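Local structure of sialidase domain-containing protein (Dyadobacter fermentans, 5HX0) at residues Pro188-Asn196 with Trp222-Gln230. The protein is of unknown function but has a sialidase-like beta-propeller fold and probably binds or processes carbohydrates. Numbering follows the deposited sequence.
Sequences PPHIEPEIN and WVVAATDRQ
Glu194 leaves its backbone with CG opposite the amide nitrogen (chi1 169°) and then bends at chi2 (66°), which folds the carboxylate down onto the backbone of Thr227. Glu194 OE1 accepts a hydrogen bond from Thr227 N at 2.9 Å, the donor standing 49° out of the carboxylate plane. OE1 also receives two waters: one continues to Ala225 O, and the other lies 2.6 Å from Thr227 OG1. Three donors, Thr227 N and the two waters, therefore grip this buried oxygen. The second oxygen, OE2, uses its anti lone pair for the backbone N of Asn196, so both ends of the carboxylate are held and its rotation is fixed.

The return bond runs from Ile195 N to Thr227 O (2.9 Å). The same oxygen takes a CA-H...O contact from Glu194. Pro193 O and Thr227 O, both acceptors, stand only 3.1 Å apart; a water donating to Pro193 O gives the former a partner.

Apolar groups flank this polar centre. Ile195 CD1 touches both Thr227 CG2 and Gln230 CB, crossing the latter side chain at about a right angle. Along the strand, Ile191 CD1 lies 3.9 Å from both Val224 CG2 and Ala226 CB. At the far end Pro188 CG meets the edge of the Trp222 indole, 3.7 Å from CH2, while Val224 CG1 covers one face of that ring.

A type I turn from Ile191 to Glu194, closed by Glu194 N to Ile191 O, shapes the loop; His190 NE2 also binds Glu194 O. The contact thus lays the long connection after strand 183-186 across strand 220-229 of the next four-stranded antiparallel sheet, an inter-blade connection consistent with the six-bladed beta-propeller of the sialidase superfamily.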
loop_
_atom_site.group_PDB
_atom_site.type_symbol
_atom_site.label_atom_id
_atom_site.label_comp_id
_atom_site.label_asym_id
_atom_site.label_seq_id
_atom_site.Cartn_x
_atom_site.Cartn_y
_atom_site.Cartn_z
ATOM N N PRO A 188 14.465 -13.219 3.877
ATOM C CA PRO A 188 15.819 -13.765 3.884
ATOM C C PRO A 188 16.179 -14.256 5.274
ATOM O O PRO A 188 15.570 -13.828 6.269
ATOM C CB PRO A 188 16.689 -12.570 3.473
ATOM C CG PRO A 188 15.776 -11.720 2.637
ATOM C CD PRO A 188 14.419 -11.854 3.307
ATOM N N PRO A 189 17.153 -15.149 5.391
ATOM C CA PRO A 189 17.587 -15.567 6.723
ATOM C C PRO A 189 18.193 -14.394 7.475
ATOM O O PRO A 189 18.732 -13.452 6.886
ATOM C CB PRO A 189 18.637 -16.646 6.434
ATOM C CG PRO A 189 19.172 -16.287 5.067
ATOM C CD PRO A 189 17.982 -15.746 4.322
ATOM N N HIS A 190 18.086 -14.452 8.793
ATOM C CA HIS A 190 18.980 -13.658 9.621
ATOM C C HIS A 190 20.366 -14.295 9.579
ATOM O O HIS A 190 20.491 -15.512 9.707
ATOM C CB HIS A 190 18.465 -13.599 11.058
ATOM C CG HIS A 190 19.482 -13.094 12.026
ATOM N ND1 HIS A 190 20.273 -13.934 12.780
ATOM C CD2 HIS A 190 19.876 -11.834 12.324
ATOM C CE1 HIS A 190 21.095 -13.213 13.520
ATOM N NE2 HIS A 190 20.873 -11.935 13.265
ATOM N N ILE A 191 21.403 -13.496 9.380
ATOM C CA ILE A 191 22.757 -14.041 9.327
ATOM C C ILE A 191 23.489 -13.679 10.614
ATOM O O ILE A 191 23.247 -12.629 11.225
ATOM C CB ILE A 191 23.539 -13.582 8.077
ATOM C CG1 ILE A 191 23.573 -12.057 7.971
ATOM C CG2 ILE A 191 22.907 -14.198 6.816
ATOM C CD1 ILE A 191 24.660 -11.536 7.024
ATOM N N GLU A 192 24.376 -14.585 11.035
ATOM C CA GLU A 192 25.029 -14.478 12.339
ATOM C C GLU A 192 25.678 -13.126 12.619
ATOM O O GLU A 192 25.567 -12.648 13.758
ATOM C CB GLU A 192 26.063 -15.611 12.478
ATOM C CG GLU A 192 26.707 -15.730 13.856
ATOM C CD GLU A 192 27.778 -16.816 13.915
ATOM O OE1 GLU A 192 28.110 -17.394 12.854
ATOM O OE2 GLU A 192 28.287 -17.094 15.026
ATOM N N PRO A 193 26.355 -12.464 11.677
ATOM C CA PRO A 193 26.968 -11.164 12.010
ATOM C C PRO A 193 25.980 -10.073 12.388
ATOM O O PRO A 193 26.375 -9.123 13.071
ATOM C CB PRO A 193 27.725 -10.798 10.726
ATOM C CG PRO A 193 28.022 -12.124 10.096
ATOM C CD PRO A 193 26.802 -12.950 10.358
ATOM N N GLU A 194 24.722 -10.166 11.970
ATOM C CA GLU A 194 23.735 -9.111 12.197
ATOM C C GLU A 194 23.254 -9.110 13.646
ATOM O O GLU A 194 22.755 -10.124 14.136
ATOM C CB GLU A 194 22.542 -9.314 11.255
ATOM C CG GLU A 194 21.329 -8.443 11.555
ATOM C CD GLU A 194 21.626 -6.963 11.311
ATOM O OE1 GLU A 194 22.021 -6.624 10.174
ATOM O OE2 GLU A 194 21.492 -6.148 12.250
ATOM N N ILE A 195 23.343 -7.957 14.310
ATOM C CA ILE A 195 22.974 -7.896 15.720
ATOM C C ILE A 195 21.535 -7.481 15.989
ATOM O O ILE A 195 21.053 -7.701 17.107
ATOM C CB ILE A 195 23.868 -6.919 16.505
ATOM C CG1 ILE A 195 23.563 -5.479 16.069
ATOM C CG2 ILE A 195 25.361 -7.320 16.374
ATOM C CD1 ILE A 195 24.373 -4.424 16.781
ATOM N N ASN A 196 20.847 -6.873 15.025
ATOM C CA ASN A 196 19.563 -6.239 15.313
ATOM C C ASN A 196 18.406 -7.238 15.344
ATOM O O ASN A 196 18.458 -8.319 14.743
ATOM C CB ASN A 196 19.245 -5.163 14.278
ATOM C CG ASN A 196 20.118 -3.959 14.422
ATOM O OD1 ASN A 196 20.839 -3.588 13.497
ATOM N ND2 ASN A 196 20.080 -3.346 15.591
ATOM N N TRP A 222 24.097 -13.056 -3.874
ATOM C CA TRP A 222 23.518 -11.853 -3.280
ATOM C C TRP A 222 24.448 -11.392 -2.171
ATOM O O TRP A 222 24.643 -12.121 -1.191
ATOM C CB TRP A 222 22.122 -12.137 -2.719
ATOM C CG TRP A 222 21.361 -10.921 -2.281
ATOM C CD1 TRP A 222 21.622 -9.616 -2.594
ATOM C CD2 TRP A 222 20.207 -10.913 -1.429
ATOM N NE1 TRP A 222 20.692 -8.788 -1.992
ATOM C CE2 TRP A 222 19.810 -9.565 -1.276
ATOM C CE3 TRP A 222 19.465 -11.922 -0.791
ATOM C CZ2 TRP A 222 18.706 -9.196 -0.514
ATOM C CZ3 TRP A 222 18.373 -11.561 -0.034
ATOM C CH2 TRP A 222 17.999 -10.207 0.105
ATOM N N VAL A 223 25.030 -10.205 -2.309
ATOM C CA VAL A 223 25.867 -9.660 -1.238
ATOM C C VAL A 223 25.013 -8.742 -0.369
ATOM O O VAL A 223 24.531 -7.699 -0.834
ATOM C CB VAL A 223 27.093 -8.931 -1.794
ATOM C CG1 VAL A 223 27.886 -8.263 -0.650
ATOM C CG2 VAL A 223 27.973 -9.918 -2.565
ATOM N N VAL A 224 24.843 -9.123 0.895
ATOM C CA VAL A 224 23.946 -8.429 1.817
ATOM C C VAL A 224 24.767 -7.661 2.845
ATOM O O VAL A 224 25.970 -7.869 3.015
ATOM C CB VAL A 224 22.966 -9.382 2.534
ATOM C CG1 VAL A 224 22.023 -10.070 1.536
ATOM C CG2 VAL A 224 23.738 -10.408 3.389
ATOM N N ALA A 225 24.093 -6.750 3.533
ATOM C CA ALA A 225 24.703 -5.929 4.564
ATOM C C ALA A 225 24.264 -6.443 5.922
ATOM O O ALA A 225 23.170 -6.993 6.065
ATOM C CB ALA A 225 24.290 -4.459 4.411
ATOM N N ALA A 226 25.118 -6.254 6.926
ATOM C CA ALA A 226 24.735 -6.611 8.287
ATOM C C ALA A 226 25.377 -5.629 9.255
ATOM O O ALA A 226 26.542 -5.253 9.083
ATOM C CB ALA A 226 25.143 -8.055 8.634
ATOM N N THR A 227 24.600 -5.194 10.248
ATOM C CA THR A 227 25.137 -4.383 11.337
ATOM C C THR A 227 25.845 -5.324 12.300
ATOM O O THR A 227 25.203 -6.208 12.874
ATOM C CB THR A 227 24.028 -3.625 12.072
ATOM O OG1 THR A 227 23.370 -2.725 11.187
ATOM C CG2 THR A 227 24.609 -2.821 13.251
ATOM N N ASP A 228 27.158 -5.157 12.455
ATOM C CA ASP A 228 27.939 -6.033 13.313
ATOM C C ASP A 228 28.531 -5.332 14.528
ATOM O O ASP A 228 29.189 -5.986 15.336
ATOM C CB ASP A 228 29.047 -6.751 12.523
ATOM C CG ASP A 228 29.988 -5.814 11.778
ATOM O OD1 ASP A 228 30.035 -4.593 12.042
ATOM O OD2 ASP A 228 30.708 -6.351 10.905
ATOM N N ARG A 229 28.291 -4.036 14.692
ATOM C CA ARG A 229 28.671 -3.310 15.895
ATOM C C ARG A 229 27.654 -2.199 16.085
ATOM O O ARG A 229 27.189 -1.609 15.107
ATOM C CB ARG A 229 30.092 -2.727 15.797
ATOM C CG ARG A 229 30.488 -1.839 16.979
ATOM C CD ARG A 229 31.979 -1.572 16.985
ATOM N NE ARG A 229 32.377 -0.579 15.987
ATOM C CZ ARG A 229 33.609 -0.491 15.483
ATOM N NH1 ARG A 229 34.550 -1.348 15.867
ATOM N NH2 ARG A 229 33.902 0.444 14.590
ATOM N N GLN A 230 27.314 -1.917 17.339
ATOM C CA GLN A 230 26.236 -0.968 17.575
ATOM C C GLN A 230 26.736 0.451 17.818
ATOM O O GLN A 230 26.136 1.404 17.310
ATOM C CB GLN A 230 25.399 -1.433 18.758
ATOM C CG GLN A 230 24.181 -0.588 19.001
ATOM C CD GLN A 230 23.371 -1.094 20.174
ATOM O OE1 GLN A 230 23.680 -2.139 20.755
ATOM N NE2 GLN A 230 22.335 -0.352 20.535
HETATM O O HOH W 1 28.316 -9.345 14.895
HETATM O O HOH W 2 21.511 -8.227 7.942
HETATM O O HOH W 3 21.555 -3.977 9.755
#